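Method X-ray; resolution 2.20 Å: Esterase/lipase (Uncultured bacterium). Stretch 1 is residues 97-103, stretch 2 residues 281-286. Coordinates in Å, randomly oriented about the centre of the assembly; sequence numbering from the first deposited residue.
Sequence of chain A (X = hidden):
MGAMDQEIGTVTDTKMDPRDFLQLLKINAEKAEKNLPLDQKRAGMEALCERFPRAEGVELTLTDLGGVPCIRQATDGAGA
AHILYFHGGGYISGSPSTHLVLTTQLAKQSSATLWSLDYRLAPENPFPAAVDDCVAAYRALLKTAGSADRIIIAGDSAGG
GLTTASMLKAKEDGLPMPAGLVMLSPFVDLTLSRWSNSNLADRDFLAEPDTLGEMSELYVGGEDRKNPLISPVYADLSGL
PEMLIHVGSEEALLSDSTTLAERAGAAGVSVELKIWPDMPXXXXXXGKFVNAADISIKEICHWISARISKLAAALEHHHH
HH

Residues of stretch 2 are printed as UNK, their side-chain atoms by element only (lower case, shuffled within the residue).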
# COMPACT_ATOMS: atom_id res chain seq x y z
N SER A 97 26.27 -8.89 -9.72
CA SER A 97 27.28 -7.84 -9.58
C SER A 97 26.75 -6.44 -9.68
O SER A 97 27.10 -5.65 -8.86
CB SER A 97 28.45 -7.99 -10.58
OG SER A 97 29.13 -9.19 -10.26
N THR A 98 25.97 -6.12 -10.71
CA THR A 98 25.37 -4.79 -10.81
C THR A 98 24.51 -4.38 -9.60
O THR A 98 24.24 -3.21 -9.46
CB THR A 98 24.41 -4.69 -11.96
OG1 THR A 98 23.48 -5.80 -11.90
CG2 THR A 98 25.17 -4.71 -13.26
N HIS A 99 24.06 -5.34 -8.77
CA HIS A 99 23.07 -5.03 -7.71
C HIS A 99 23.71 -5.17 -6.31
O HIS A 99 23.08 -4.92 -5.25
CB HIS A 99 21.79 -5.84 -7.88
CG HIS A 99 20.94 -5.34 -9.01
ND1 HIS A 99 19.61 -4.98 -8.85
CD2 HIS A 99 21.25 -5.05 -10.30
CE1 HIS A 99 19.14 -4.54 -10.01
NE2 HIS A 99 20.11 -4.58 -10.90
N LEU A 100 25.01 -5.47 -6.33
CA LEU A 100 25.71 -5.58 -5.10
C LEU A 100 25.38 -4.46 -4.22
O LEU A 100 25.16 -4.73 -3.03
CB LEU A 100 27.22 -5.66 -5.28
CG LEU A 100 27.45 -7.03 -5.85
CD1 LEU A 100 28.86 -7.11 -6.40
CD2 LEU A 100 27.23 -8.04 -4.78
N VAL A 101 25.40 -3.24 -4.72
CA VAL A 101 25.05 -2.07 -3.95
C VAL A 101 23.76 -2.20 -3.14
O VAL A 101 23.76 -1.91 -1.99
CB VAL A 101 25.09 -0.73 -4.76
CG1 VAL A 101 24.16 -0.73 -5.90
CG2 VAL A 101 24.81 0.40 -3.87
N LEU A 102 22.71 -2.69 -3.74
CA LEU A 102 21.45 -2.85 -3.08
C LEU A 102 21.47 -4.09 -2.13
O LEU A 102 21.14 -3.95 -0.95
CB LEU A 102 20.35 -2.92 -4.12
CG LEU A 102 18.91 -3.26 -3.66
CD1 LEU A 102 18.56 -2.67 -2.33
CD2 LEU A 102 17.91 -2.76 -4.70
N THR A 103 21.90 -5.27 -2.64
CA THR A 103 21.76 -6.58 -1.96
C THR A 103 22.68 -6.80 -0.78
O THR A 103 22.33 -7.51 0.16
CB THR A 103 21.90 -7.78 -2.93
OG1 THR A 103 23.23 -7.84 -3.48
CG2 THR A 103 20.88 -7.67 -4.05
N UNK A 281 12.64 5.00 -10.15
CA UNK A 281 12.62 3.56 -10.25
C UNK A 281 13.71 2.94 -9.41
O UNK A 281 14.86 3.38 -9.49
c UNK A 281 12.86 3.23 -11.70
c UNK A 281 12.42 1.86 -12.09
n UNK A 281 12.17 -0.16 -12.90
c UNK A 281 11.09 0.12 -12.20
c UNK A 281 13.03 0.91 -12.85
n UNK A 281 11.21 1.33 -11.69
N UNK A 282 13.38 1.90 -8.65
CA UNK A 282 14.30 1.19 -7.77
C UNK A 282 15.28 2.14 -7.02
O UNK A 282 16.49 1.98 -7.03
c UNK A 282 14.12 -0.92 -9.36
c UNK A 282 15.69 -0.86 -7.37
c UNK A 282 15.06 0.00 -8.46
N UNK A 283 14.72 3.11 -6.32
CA UNK A 283 15.53 4.14 -5.70
C UNK A 283 16.47 3.63 -4.64
O UNK A 283 17.42 4.37 -4.29
c UNK A 283 14.63 5.24 -5.11
c UNK A 283 11.76 3.89 -3.01
c UNK A 283 12.24 4.06 -1.73
c UNK A 283 13.80 4.80 -3.90
c UNK A 283 14.25 5.04 -2.61
c UNK A 283 13.49 4.66 -1.52
c UNK A 283 12.55 4.24 -4.08
N UNK A 284 16.22 2.41 -4.15
CA UNK A 284 17.02 1.82 -3.11
C UNK A 284 18.48 1.61 -3.60
O UNK A 284 19.34 1.25 -2.79
c UNK A 284 13.85 0.65 -3.12
o UNK A 284 14.18 0.76 -4.33
n UNK A 284 12.58 0.63 -2.72
c UNK A 284 16.40 0.48 -2.54
c UNK A 284 14.94 0.54 -1.99
N UNK A 285 18.72 1.75 -4.91
CA UNK A 285 20.07 1.76 -5.44
C UNK A 285 20.92 3.01 -5.06
O UNK A 285 22.18 2.98 -5.14
c UNK A 285 20.81 -1.11 -9.18
s UNK A 285 19.91 -1.18 -7.64
c UNK A 285 20.10 1.60 -6.98
c UNK A 285 19.25 0.49 -7.50
N UNK A 286 20.24 4.08 -4.64
CA UNK A 286 20.89 5.37 -4.57
C UNK A 286 21.07 5.96 -3.16
O UNK A 286 21.14 7.18 -2.99
c UNK A 286 21.04 5.34 -7.73
c UNK A 286 20.88 4.76 -8.98
c UNK A 286 18.69 5.46 -7.42
c UNK A 286 20.19 6.35 -5.53
c UNK A 286 19.62 4.50 -9.45
c UNK A 286 19.97 5.70 -6.93
c UNK A 286 18.50 4.84 -8.68
o UNK A 286 19.49 3.87 -10.66

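Position 281 opens the stretch with one carbon leading to a five-membered ring of three carbons and two nitrogens, and none of these atoms touches stretch 1. That ring is an imidazole, so the residue is histidine. His281 ND1 is hydrogen-bonded elsewhere in the structure.

Position 282 carries three side-chain carbons, one bearing the other two: a fork directly at CB, with no heteroatom. One arm of the fork touches Leu102. Threonine would need an oxygen in the fork, so this is valine. Val282 points its CA-to-CB bond toward the helix, and Val282 CG1 lies 4.0 Å from Leu102 CD2.

Position 283 shows one carbon and then a ring of six carbons with no oxygen attached, and it makes no contact with stretch 1. The bare ring makes it phenylalanine. Phe283 directs its CA-to-CB bond away from stretch 1.

At position 284 there are three carbons, the third carrying one oxygen and one nitrogen. The first carbon, CB, rests on Leu102. The amide at the end of a two-methylene stem identifies glutamine. Gln284 meets the helix through the base of that stem, Gln284 CB lying 3.8 Å from Leu102 CD1, while the amide end leads away and its NE2 is hydrogen-bonded elsewhere in the structure.

Position 285 has an unbranched chain of two carbons, a sulfur and a last carbon. The terminal carbon lies over the face of the His99 ring, and the sulfur rests against Leu102. Such a thioether is that of methionine. Met285 leaves the backbone sideways, but three m rotamers bring its end nearer the helix. Met285 CE sits 3.9 Å from the centroid of the His99 ring, only 9° off the normal, as a CH-pi contact; Met285 SD, 4.3 Å from the same centroid, adds a sulfur-aromatic one. Met285 SD also packs 3.9 Å from Leu102 CD2.

Position 286 ends in a six-carbon ring bearing one oxygen, with no contact to stretch 1, hence tyrosine. Tyr286 points its CA-to-CB bond away.

The contact works by shape rather than by hydrogen bonds, for none crosses between the stretches. The nearest CA atoms across the stretches are those of Leu102 and Met285, 5.4 Å apart. Leu102 serves three partners, Val282, Gln284 and Met285, while Met285 reaches back along the helix to lay its methyl over the His99 ring. Within stretch 2, Met285 N donates to Val282 O at 3.1 Å, tying together the short turn that presents both side chains. The rule to read here is economical: a compact turn, one leucine shared among neighbours, and a flexible thioether bent over an aromatic face.

Stretch 2 281-286: HVFQMY
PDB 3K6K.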